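Local coordinates for protein transcriptional activator, putative (Pyrococcus furiosus, PDB 1RTW) that is of unknown function but, as a putative transcriptional activator of the TENA/THI-4/PQQC family, adopts an all-helical, haem-oxygenase-like fold, at residues F2-I7 against A187-F191; K38-D43 against F201-G207; Y75-E79 against H155-F161; F53-L57 against G121-L125. All blocks are in the same frame, centred on the assembly; numbering follows the deposited sequence.

The chain folds as a helical bundle without strands, and its four contacts tie together segments far apart in sequence. Contact 1 joins helix 2-8 to helix 181-201, closing a loop of chain within which contacts 3 and 4 are nested. Contact 2 lies across the chain's centre, about 25 Å from contact 1 between centres. Along the chain contacts 1 and 2 cross, as do 3 and 4. Contacts 2 and 4 share helix 33-60, about 22 Å between centres. Contact 3, between helix 66-89 and the junction of helices 150-157 and 159-176, touches contacts 2 and 4: Trp156 packs on Trp39 and Asp43, Ile76 on Met54. Contact 4 meets contact 1 through Thr123 and Ala124, so packing continues through the bundle.

Contact 1: residues F2-I7 against A187-F191; sequences FSEELI and AREVF
The ring of Phe191 receives Leu6 over one face: Leu6 CB stands 3.7 Å from the ring centroid, 3° off the normal, a textbook CH-pi contact, and Leu6 CD1 reaches Phe191 CD2 at 3.6 Å. The Phe2 ring works differently. Leu6 CG of its own helix covers one face, while its edge meets Ala187 CB and the end of Arg188. On the guanidinium side, Phe2 CE1 lies over the middle of one face, 3.7 Å from Arg188 CZ, with the two planes 69° apart. The guanidinium edge belongs to Glu5, whose carboxylate is nearly coplanar with it. Arg188 NH1 (3.0 Å) and NH2 (3.2 Å) both donate to Glu5 OE1, an end-on salt bridge in which one oxygen is gripped twice. A long arginine suits this place, since its extended chain passes Leu6 CD2 and Phe2 before reaching the charge, whereas small Ala187 lets the Phe2 ring come in close. The axes of the two short segments pass 10.5 Å apart at 50°. Helix 159-176 backs Phe2 and Leu6 through Ala176 and Leu172, and helix 118-142 meets Ile7, Ala187 and Phe191.

Contact 2: residues K38-D43 against F201-G207; sequences KWLVND and FWDIAYG
Trp39 and Trp202 lie side by side and point the same way where the chain leaving helix 181-201 folds back on helix 33-60 of the TENA-family helical bundle. Their planes are only 6° apart, but the five-membered ring of Trp39 and the six-membered ring of Trp202 are displaced along their planes to a centroid separation of 5.7 Å, a loose pair that barely overlaps. The indole nitrogen of Trp39 is satisfied by the hydroxyl of Tyr132.

The tight part is buried beside them. The backbones come closest at Trp39 and Ala205, where a lone methyl suffices, Ala205 CB lying 4.1 Å from Trp39 CB. The edge of the Phe201 ring faces the backbone of Asn42 and Asp43, its CZ 3.5 Å from Asn42 O, and Ile204 CD1 covers one face. Two bonds fix the rotation of the Asn42 amide: ND2 donates almost straight to Lys38 O one turn back (2.8 Å, 175°), and OD1 accepts from Asp99 N. Lys38 O also takes Asn42 N, from the opposite face of its plane. Thus held, the amide lies against Ile204 CG2. Asp43, whose side chain is about 5 Å from a bound phosphate ion, sets OD1 3.3 Å from Phe201 CE1.

No hydrogen bond crosses anywhere between the segments. Toward solvent the contact is more open: Lys38 and Gly207 are partly exposed, and Gly207 is poorly ordered. Lysine fits such a margin because its methylenes can line a backbone. Bent at its last two torsions, Lys38 lays CD 3.1 Å from Ile204 O.

Contact 3: residues Y75-E79 against H155-F161; sequences YISKE and HWSSQEF
Tyr75 (chi1 174°) and, likewise, His155 carry CG anti to the backbone N, which sends their rings past each other in opposite directions, while Glu79 turns CG beside its own N (chi1 -68°) and then runs extended to helix 150-157. There Glu79 OE2 lies at the edge of the imidazole, 3.1 Å from His155 CE1, and accepts a bent hydrogen bond (3.2 Å, 141°) from Trp156 NE1, which meets it from above the carboxylate plane. A glutamate suits the buried spot because it is long enough to reach the indole N-H; its side chain is also about 3 Å from a bound phosphate ion, which may mark a pocket in the bundle. Beside it, a water donates to Tyr75 O (2.7 Å) and bonds to His155 NE2 (2.8 Å), bridging backbone and imidazole. Tyr75 OH lies 3.4 Å from Phe161 CA, where a new helix starts. Ser158 is the N-cap at this helix-helix junction, its OG accepting from Phe161 N at 3.2 Å and donating to His155 O. Helix 66-89 thus packs on the junction of helices 150-157 and 159-176, with helix 33-60 meeting Glu79 and Trp156, and helix 118-142 meeting Phe161.

Contact 4: residues F53-L57 against G121-L125; sequences FMALL and GFTAL
The helical segments carrying Phe53 and Leu57 on one side and Gly121 and Leu125 on the other run roughly antiparallel, at 145°, with their axes 10.4 Å apart. The backbones draw near at Leu57 and Gly121, because a glycine presents bare backbone. Both methyls of Leu57 lie on it, CD2 3.5 Å from Gly121 CA and CD1 3.6 Å from Gly121 O; CD1 also touches Leu125 CB, 4.1 Å off.

One turn earlier in the helix, Phe53 holds CG anti to its backbone N (chi1 160°), which carries CZ to the surface of helix 118-142. Phe53 CZ lies 3.4 Å from Gly121 O and 3.7 Å from Ala124 CB, while CE2 touches Leu125 CB at 3.9 Å. Alanine suits this place, its single methyl filling the step beside the phenyl rim. Selenomethionine Met54 adds its CG, 4.0 Å from Leu125 CD1, and Leu125 is thereby touched by all three residues.

Every residue that touches is buried and no hydrogen bond crosses: van der Waals packing joins the pair, and Gly121 O is bonded by Leu125 N of its own helix. Ala55 and Leu56 pack on Met58 and Ala59 of the second subunit. Helix 100-115 meets Phe53, helix 66-89 meets Met54 and Leu57, and helix 181-201 meets Ala124, as expected of an antiparallel helix pair in the core of a haem-oxygenase-like bundle.

Contact 1: residues F2-I7 against A187-F191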
# COMPACT_ATOMS: atom_id res chain seq x y z
N PHE B 2 -25.18 -6.48 -11.38
CA PHE B 2 -24.30 -5.32 -11.29
C PHE B 2 -23.59 -4.95 -12.60
O PHE B 2 -23.62 -3.80 -13.02
CB PHE B 2 -23.27 -5.56 -10.18
CG PHE B 2 -22.62 -4.32 -9.66
CD1 PHE B 2 -23.38 -3.28 -9.14
CD2 PHE B 2 -21.23 -4.21 -9.62
CE1 PHE B 2 -22.78 -2.15 -8.58
CE2 PHE B 2 -20.61 -3.08 -9.07
CZ PHE B 2 -21.39 -2.05 -8.54
N SER B 3 -22.99 -5.95 -13.25
CA SER B 3 -22.27 -5.75 -14.50
C SER B 3 -23.10 -5.07 -15.58
O SER B 3 -22.67 -4.10 -16.19
CB SER B 3 -21.73 -7.08 -15.02
OG SER B 3 -22.79 -8.00 -15.25
N GLU B 4 -24.30 -5.60 -15.80
CA GLU B 4 -25.20 -5.03 -16.79
C GLU B 4 -25.68 -3.66 -16.35
O GLU B 4 -25.86 -2.76 -17.18
CB GLU B 4 -26.36 -5.98 -17.07
CG GLU B 4 -25.91 -7.25 -17.80
CD GLU B 4 -27.05 -8.17 -18.21
OE1 GLU B 4 -28.23 -7.78 -18.08
OE2 GLU B 4 -26.75 -9.30 -18.66
N GLU B 5 -25.81 -3.47 -15.04
CA GLU B 5 -26.22 -2.18 -14.51
C GLU B 5 -25.15 -1.14 -14.83
O GLU B 5 -25.45 -0.06 -15.35
CB GLU B 5 -26.41 -2.26 -13.00
CG GLU B 5 -27.60 -3.09 -12.55
CD GLU B 5 -27.68 -3.24 -11.03
OE1 GLU B 5 -27.13 -2.38 -10.30
OE2 GLU B 5 -28.29 -4.22 -10.57
N LEU B 6 -23.90 -1.49 -14.52
CA LEU B 6 -22.76 -0.62 -14.77
C LEU B 6 -22.72 -0.16 -16.22
O LEU B 6 -22.59 1.03 -16.49
CB LEU B 6 -21.46 -1.35 -14.43
CG LEU B 6 -21.22 -1.62 -12.95
CD1 LEU B 6 -19.96 -2.44 -12.79
CD2 LEU B 6 -21.11 -0.31 -12.17
N ILE B 7 -22.87 -1.11 -17.13
CA ILE B 7 -22.86 -0.83 -18.56
C ILE B 7 -24.00 0.05 -19.04
O ILE B 7 -23.80 0.95 -19.85
CB ILE B 7 -22.83 -2.14 -19.37
CG1 ILE B 7 -21.44 -2.78 -19.25
CG2 ILE B 7 -23.17 -1.90 -20.84
CD1 ILE B 7 -21.35 -4.17 -19.81
N ALA B 187 -18.15 1.89 -6.26
CA ALA B 187 -17.72 1.12 -7.42
C ALA B 187 -18.35 1.68 -8.68
O ALA B 187 -17.70 1.76 -9.72
CB ALA B 187 -18.07 -0.34 -7.25
N ARG B 188 -19.63 2.05 -8.61
CA ARG B 188 -20.31 2.62 -9.77
C ARG B 188 -19.53 3.84 -10.26
O ARG B 188 -19.33 4.01 -11.47
CB ARG B 188 -21.76 3.02 -9.45
CG ARG B 188 -22.68 1.85 -9.13
CD ARG B 188 -24.12 2.31 -8.89
NE ARG B 188 -24.91 1.35 -8.12
CZ ARG B 188 -25.55 0.30 -8.64
NH1 ARG B 188 -25.51 0.07 -9.94
NH2 ARG B 188 -26.21 -0.54 -7.84
N GLU B 189 -19.08 4.66 -9.32
CA GLU B 189 -18.31 5.85 -9.63
C GLU B 189 -16.98 5.51 -10.30
O GLU B 189 -16.58 6.17 -11.25
CB GLU B 189 -18.05 6.69 -8.37
CG GLU B 189 -19.22 7.59 -7.96
CD GLU B 189 -19.62 8.58 -9.06
OE1 GLU B 189 -18.74 9.10 -9.78
OE2 GLU B 189 -20.84 8.84 -9.20
N VAL B 190 -16.30 4.49 -9.79
CA VAL B 190 -15.03 4.08 -10.36
C VAL B 190 -15.24 3.58 -11.79
O VAL B 190 -14.47 3.93 -12.69
CB VAL B 190 -14.31 3.03 -9.48
CG1 VAL B 190 -13.13 2.44 -10.21
CG2 VAL B 190 -13.82 3.69 -8.20
N PHE B 191 -16.31 2.82 -12.01
CA PHE B 191 -16.62 2.30 -13.35
C PHE B 191 -16.81 3.46 -14.34
O PHE B 191 -16.34 3.41 -15.48
CB PHE B 191 -17.87 1.40 -13.32
CG PHE B 191 -18.14 0.68 -14.63
CD1 PHE B 191 -18.82 1.32 -15.67
CD2 PHE B 191 -17.67 -0.61 -14.82
CE1 PHE B 191 -19.02 0.67 -16.89
CE2 PHE B 191 -17.87 -1.27 -16.04
CZ PHE B 191 -18.55 -0.63 -17.08

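Contact 2: residues K38-D43 against F201-G207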
# COMPACT_ATOMS: atom_id res chain seq x y z
N LYS B 38 1.92 5.81 -32.09
CA LYS B 38 1.67 6.56 -30.87
C LYS B 38 0.78 5.76 -29.93
O LYS B 38 1.01 5.72 -28.72
CB LYS B 38 1.04 7.92 -31.20
CG LYS B 38 0.92 8.86 -30.01
CD LYS B 38 0.77 10.29 -30.46
CE LYS B 38 2.04 10.81 -31.11
NZ LYS B 38 3.18 10.81 -30.15
N TRP B 39 -0.24 5.09 -30.48
CA TRP B 39 -1.12 4.28 -29.66
C TRP B 39 -0.35 3.12 -29.04
O TRP B 39 -0.53 2.80 -27.87
CB TRP B 39 -2.30 3.72 -30.46
CG TRP B 39 -3.06 2.67 -29.69
CD1 TRP B 39 -4.01 2.87 -28.73
CD2 TRP B 39 -2.85 1.24 -29.74
NE1 TRP B 39 -4.39 1.68 -28.17
CE2 TRP B 39 -3.70 0.66 -28.77
CE3 TRP B 39 -2.03 0.41 -30.51
CZ2 TRP B 39 -3.74 -0.72 -28.54
CZ3 TRP B 39 -2.07 -0.97 -30.28
CH2 TRP B 39 -2.92 -1.52 -29.30
N LEU B 40 0.53 2.51 -29.83
CA LEU B 40 1.34 1.37 -29.41
C LEU B 40 2.23 1.71 -28.22
O LEU B 40 2.18 1.03 -27.19
CB LEU B 40 2.19 0.88 -30.58
CG LEU B 40 2.88 -0.47 -30.44
CD1 LEU B 40 1.88 -1.58 -30.67
CD2 LEU B 40 4.01 -0.58 -31.43
N VAL B 41 3.03 2.76 -28.35
CA VAL B 41 3.94 3.20 -27.29
C VAL B 41 3.19 3.48 -25.99
O VAL B 41 3.63 3.10 -24.91
CB VAL B 41 4.69 4.49 -27.72
CG1 VAL B 41 5.49 5.07 -26.58
CG2 VAL B 41 5.62 4.20 -28.91
N ASN B 42 2.03 4.12 -26.10
CA ASN B 42 1.25 4.45 -24.92
C ASN B 42 0.47 3.29 -24.33
O ASN B 42 0.34 3.18 -23.11
CB ASN B 42 0.34 5.64 -25.20
CG ASN B 42 1.11 6.93 -25.28
OD1 ASN B 42 1.28 7.63 -24.28
ND2 ASN B 42 1.58 7.26 -26.47
N ASP B 43 -0.06 2.41 -25.18
CA ASP B 43 -0.79 1.29 -24.63
C ASP B 43 0.16 0.28 -23.99
O ASP B 43 -0.20 -0.39 -23.03
CB ASP B 43 -1.67 0.62 -25.68
CG ASP B 43 -2.89 -0.02 -25.07
OD1 ASP B 43 -3.70 0.71 -24.46
OD2 ASP B 43 -3.05 -1.25 -25.20
N PHE B 201 -8.39 7.62 -23.91
CA PHE B 201 -7.16 6.98 -24.36
C PHE B 201 -7.03 6.89 -25.87
O PHE B 201 -5.94 7.07 -26.42
CB PHE B 201 -7.02 5.60 -23.72
CG PHE B 201 -5.60 5.15 -23.59
CD1 PHE B 201 -4.97 4.49 -24.64
CD2 PHE B 201 -4.90 5.36 -22.40
CE1 PHE B 201 -3.65 4.05 -24.51
CE2 PHE B 201 -3.59 4.93 -22.25
CZ PHE B 201 -2.96 4.27 -23.30
N TRP B 202 -8.15 6.62 -26.55
CA TRP B 202 -8.12 6.49 -28.01
C TRP B 202 -7.61 7.76 -28.69
O TRP B 202 -6.96 7.68 -29.73
CB TRP B 202 -9.50 6.12 -28.55
CG TRP B 202 -10.00 4.78 -28.08
CD1 TRP B 202 -11.01 4.55 -27.19
CD2 TRP B 202 -9.48 3.48 -28.44
NE1 TRP B 202 -11.15 3.20 -26.98
CE2 TRP B 202 -10.24 2.52 -27.73
CE3 TRP B 202 -8.46 3.05 -29.28
CZ2 TRP B 202 -9.99 1.15 -27.85
CZ3 TRP B 202 -8.22 1.68 -29.39
CH2 TRP B 202 -8.98 0.75 -28.68
N ASP B 203 -7.88 8.92 -28.09
CA ASP B 203 -7.43 10.20 -28.66
C ASP B 203 -5.91 10.37 -28.69
O ASP B 203 -5.38 11.12 -29.52
CB ASP B 203 -8.03 11.39 -27.88
CG ASP B 203 -9.53 11.49 -28.04
OD1 ASP B 203 -10.22 11.84 -27.05
OD2 ASP B 203 -10.04 11.23 -29.16
N ILE B 204 -5.21 9.67 -27.80
CA ILE B 204 -3.75 9.75 -27.71
C ILE B 204 -3.06 9.53 -29.05
O ILE B 204 -2.07 10.19 -29.35
CB ILE B 204 -3.21 8.74 -26.67
CG1 ILE B 204 -3.61 9.18 -25.26
CG2 ILE B 204 -1.71 8.63 -26.77
CD1 ILE B 204 -3.28 8.16 -24.18
N ALA B 205 -3.58 8.62 -29.86
CA ALA B 205 -2.99 8.34 -31.16
C ALA B 205 -2.89 9.58 -32.06
O ALA B 205 -1.95 9.72 -32.85
CB ALA B 205 -3.79 7.27 -31.86
N TYR B 206 -3.84 10.50 -31.91
CA TYR B 206 -3.85 11.72 -32.72
C TYR B 206 -3.15 12.89 -32.05
O TYR B 206 -3.07 13.98 -32.62
CB TYR B 206 -5.28 12.05 -33.14
CG TYR B 206 -5.94 10.86 -33.78
CD1 TYR B 206 -5.62 10.49 -35.09
CD2 TYR B 206 -6.78 10.03 -33.04
CE1 TYR B 206 -6.11 9.31 -35.64
CE2 TYR B 206 -7.28 8.85 -33.58
CZ TYR B 206 -6.93 8.49 -34.88
OH TYR B 206 -7.39 7.29 -35.39
N GLY B 207 -2.64 12.66 -30.84
CA GLY B 207 -1.92 13.68 -30.11
C GLY B 207 -0.66 14.06 -30.87
O GLY B 207 -0.10 13.24 -31.60

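Contact 3: residues Y75-E79 against H155-F161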
# COMPACT_ATOMS: atom_id res chain seq x y z
N TYR B 75 -1.61 -14.63 -18.04
CA TYR B 75 -2.26 -14.48 -19.33
C TYR B 75 -2.05 -13.07 -19.90
O TYR B 75 -1.50 -12.92 -21.00
CB TYR B 75 -3.75 -14.81 -19.19
CG TYR B 75 -4.61 -14.57 -20.41
CD1 TYR B 75 -4.32 -15.17 -21.64
CD2 TYR B 75 -5.73 -13.73 -20.34
CE1 TYR B 75 -5.13 -14.94 -22.77
CE2 TYR B 75 -6.54 -13.50 -21.44
CZ TYR B 75 -6.25 -14.10 -22.65
OH TYR B 75 -7.09 -13.87 -23.73
N ILE B 76 -2.41 -12.05 -19.12
CA ILE B 76 -2.26 -10.65 -19.53
C ILE B 76 -0.80 -10.26 -19.78
O ILE B 76 -0.52 -9.41 -20.63
CB ILE B 76 -2.87 -9.67 -18.47
CG1 ILE B 76 -4.30 -10.06 -18.09
CG2 ILE B 76 -2.86 -8.25 -18.98
CD1 ILE B 76 -5.17 -10.38 -19.23
N SER B 77 0.14 -10.85 -19.03
CA SER B 77 1.57 -10.55 -19.19
C SER B 77 2.07 -10.94 -20.59
O SER B 77 3.07 -10.41 -21.08
CB SER B 77 2.42 -11.31 -18.17
OG SER B 77 2.47 -12.70 -18.47
N LYS B 78 1.36 -11.87 -21.23
CA LYS B 78 1.72 -12.32 -22.57
C LYS B 78 1.59 -11.17 -23.57
O LYS B 78 2.33 -11.11 -24.57
CB LYS B 78 0.84 -13.51 -22.99
CG LYS B 78 1.55 -14.85 -22.93
CD LYS B 78 2.40 -15.01 -21.66
CE LYS B 78 3.35 -16.20 -21.77
NZ LYS B 78 4.39 -16.18 -20.70
N GLU B 79 0.70 -10.23 -23.25
CA GLU B 79 0.46 -9.04 -24.07
C GLU B 79 1.74 -8.23 -24.26
O GLU B 79 1.92 -7.58 -25.28
CB GLU B 79 -0.62 -8.14 -23.45
CG GLU B 79 -2.03 -8.71 -23.45
CD GLU B 79 -3.07 -7.75 -22.87
OE1 GLU B 79 -2.73 -6.59 -22.55
OE2 GLU B 79 -4.24 -8.16 -22.74
N HIS B 155 -6.42 -10.93 -30.61
CA HIS B 155 -6.24 -11.16 -29.19
C HIS B 155 -7.37 -10.61 -28.31
O HIS B 155 -7.94 -11.34 -27.51
CB HIS B 155 -4.89 -10.64 -28.69
CG HIS B 155 -4.72 -10.76 -27.21
ND1 HIS B 155 -4.73 -9.66 -26.37
CD2 HIS B 155 -4.65 -11.84 -26.41
CE1 HIS B 155 -4.69 -10.08 -25.12
NE2 HIS B 155 -4.64 -11.39 -25.11
N TRP B 156 -7.72 -9.34 -28.50
CA TRP B 156 -8.77 -8.74 -27.68
C TRP B 156 -10.21 -9.09 -28.05
O TRP B 156 -11.13 -8.86 -27.25
CB TRP B 156 -8.57 -7.24 -27.58
CG TRP B 156 -7.44 -6.88 -26.68
CD1 TRP B 156 -7.27 -7.28 -25.39
CD2 TRP B 156 -6.34 -6.04 -26.99
NE1 TRP B 156 -6.12 -6.75 -24.87
CE2 TRP B 156 -5.52 -5.98 -25.85
CE3 TRP B 156 -5.94 -5.34 -28.13
CZ2 TRP B 156 -4.35 -5.23 -25.79
CZ3 TRP B 156 -4.78 -4.59 -28.09
CH2 TRP B 156 -3.99 -4.55 -26.93
N SER B 157 -10.40 -9.65 -29.24
CA SER B 157 -11.73 -10.05 -29.70
C SER B 157 -11.91 -11.57 -29.66
O SER B 157 -13.01 -12.07 -29.87
CB SER B 157 -11.97 -9.54 -31.12
OG SER B 157 -11.14 -10.20 -32.06
N SER B 158 -10.82 -12.29 -29.37
CA SER B 158 -10.86 -13.75 -29.32
C SER B 158 -11.84 -14.33 -28.30
O SER B 158 -12.22 -13.66 -27.33
CB SER B 158 -9.47 -14.32 -29.06
OG SER B 158 -9.06 -14.11 -27.72
N GLN B 159 -12.24 -15.58 -28.53
CA GLN B 159 -13.15 -16.29 -27.64
C GLN B 159 -12.48 -16.44 -26.28
O GLN B 159 -13.14 -16.36 -25.24
CB GLN B 159 -13.49 -17.67 -28.22
CG GLN B 159 -14.53 -18.47 -27.43
CD GLN B 159 -15.93 -17.87 -27.49
OE1 GLN B 159 -16.17 -16.87 -28.17
NE2 GLN B 159 -16.87 -18.49 -26.78
N GLU B 160 -11.17 -16.64 -26.30
CA GLU B 160 -10.39 -16.81 -25.08
C GLU B 160 -10.47 -15.57 -24.20
O GLU B 160 -10.70 -15.68 -22.99
CB GLU B 160 -8.93 -17.11 -25.44
CG GLU B 160 -8.06 -17.46 -24.25
CD GLU B 160 -6.66 -17.87 -24.65
OE1 GLU B 160 -6.04 -17.18 -25.49
OE2 GLU B 160 -6.17 -18.89 -24.12
N PHE B 161 -10.28 -14.40 -24.79
CA PHE B 161 -10.35 -13.15 -24.04
C PHE B 161 -11.78 -12.93 -23.54
O PHE B 161 -11.98 -12.50 -22.41
CB PHE B 161 -9.91 -11.96 -24.89
CG PHE B 161 -9.61 -10.73 -24.09
CD1 PHE B 161 -8.39 -10.61 -23.44
CD2 PHE B 161 -10.55 -9.72 -23.96
CE1 PHE B 161 -8.10 -9.48 -22.68
CE2 PHE B 161 -10.27 -8.58 -23.20
CZ PHE B 161 -9.04 -8.46 -22.55
O HOH W 1 -2.89 -12.56 -23.24

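Contact 4: residues F53-L57 against G121-L125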
# COMPACT_ATOMS: atom_id res chain seq x y z
N PHE B 53 -1.45 -3.14 -11.46
CA PHE B 53 -2.78 -2.86 -10.91
C PHE B 53 -3.45 -4.17 -10.47
O PHE B 53 -4.06 -4.25 -9.41
CB PHE B 53 -3.62 -2.15 -11.97
CG PHE B 53 -5.09 -2.22 -11.74
CD1 PHE B 53 -5.71 -1.37 -10.83
CD2 PHE B 53 -5.88 -3.09 -12.48
CE1 PHE B 53 -7.08 -1.38 -10.65
CE2 PHE B 53 -7.27 -3.11 -12.31
CZ PHE B 53 -7.87 -2.25 -11.39
N MSE B 54 -3.34 -5.18 -11.33
CA MSE B 54 -3.90 -6.49 -11.06
C MSE B 54 -3.18 -7.18 -9.91
O MSE B 54 -3.78 -7.95 -9.17
CB MSE B 54 -3.80 -7.37 -12.31
CG MSE B 54 -4.62 -6.90 -13.48
SE MSE B 54 -4.17 -7.90 -15.07
CE MSE B 54 -5.09 -9.53 -14.60
N ALA B 55 -1.88 -6.93 -9.78
CA ALA B 55 -1.10 -7.54 -8.73
C ALA B 55 -1.50 -6.91 -7.38
O ALA B 55 -1.56 -7.57 -6.36
CB ALA B 55 0.38 -7.35 -9.02
N LEU B 56 -1.82 -5.62 -7.40
CA LEU B 56 -2.26 -4.95 -6.20
C LEU B 56 -3.59 -5.53 -5.75
O LEU B 56 -3.80 -5.75 -4.55
CB LEU B 56 -2.38 -3.46 -6.46
CG LEU B 56 -1.01 -2.79 -6.46
CD1 LEU B 56 -1.16 -1.35 -6.88
CD2 LEU B 56 -0.41 -2.88 -5.08
N LEU B 57 -4.47 -5.83 -6.71
CA LEU B 57 -5.76 -6.41 -6.41
C LEU B 57 -5.56 -7.82 -5.86
O LEU B 57 -6.19 -8.21 -4.88
CB LEU B 57 -6.64 -6.47 -7.66
CG LEU B 57 -7.20 -5.15 -8.18
CD1 LEU B 57 -7.99 -5.39 -9.46
CD2 LEU B 57 -8.07 -4.51 -7.12
N GLY B 121 -11.77 -1.84 -6.93
CA GLY B 121 -10.66 -2.31 -7.72
C GLY B 121 -11.09 -3.32 -8.76
O GLY B 121 -10.75 -3.19 -9.94
N PHE B 122 -11.85 -4.32 -8.33
CA PHE B 122 -12.32 -5.35 -9.24
C PHE B 122 -13.28 -4.76 -10.27
O PHE B 122 -13.31 -5.20 -11.42
CB PHE B 122 -12.97 -6.51 -8.48
CG PHE B 122 -12.86 -7.83 -9.19
CD1 PHE B 122 -11.70 -8.58 -9.11
CD2 PHE B 122 -13.89 -8.29 -9.99
CE1 PHE B 122 -11.56 -9.77 -9.82
CE2 PHE B 122 -13.76 -9.48 -10.70
CZ PHE B 122 -12.59 -10.22 -10.62
N THR B 123 -14.05 -3.75 -9.87
CA THR B 123 -14.96 -3.09 -10.78
C THR B 123 -14.13 -2.40 -11.87
O THR B 123 -14.48 -2.46 -13.06
CB THR B 123 -15.88 -2.06 -10.05
OG1 THR B 123 -16.76 -2.76 -9.16
CG2 THR B 123 -16.73 -1.28 -11.02
N ALA B 124 -13.02 -1.78 -11.47
CA ALA B 124 -12.15 -1.10 -12.44
C ALA B 124 -11.56 -2.12 -13.43
O ALA B 124 -11.44 -1.84 -14.62
CB ALA B 124 -11.04 -0.34 -11.74
N LEU B 125 -11.22 -3.30 -12.91
CA LEU B 125 -10.66 -4.35 -13.74
C LEU B 125 -11.66 -4.75 -14.81
O LEU B 125 -11.34 -4.76 -16.00
CB LEU B 125 -10.28 -5.57 -12.89
CG LEU B 125 -9.81 -6.79 -13.71
CD1 LEU B 125 -8.48 -6.46 -14.39
CD2 LEU B 125 -9.64 -7.97 -12.80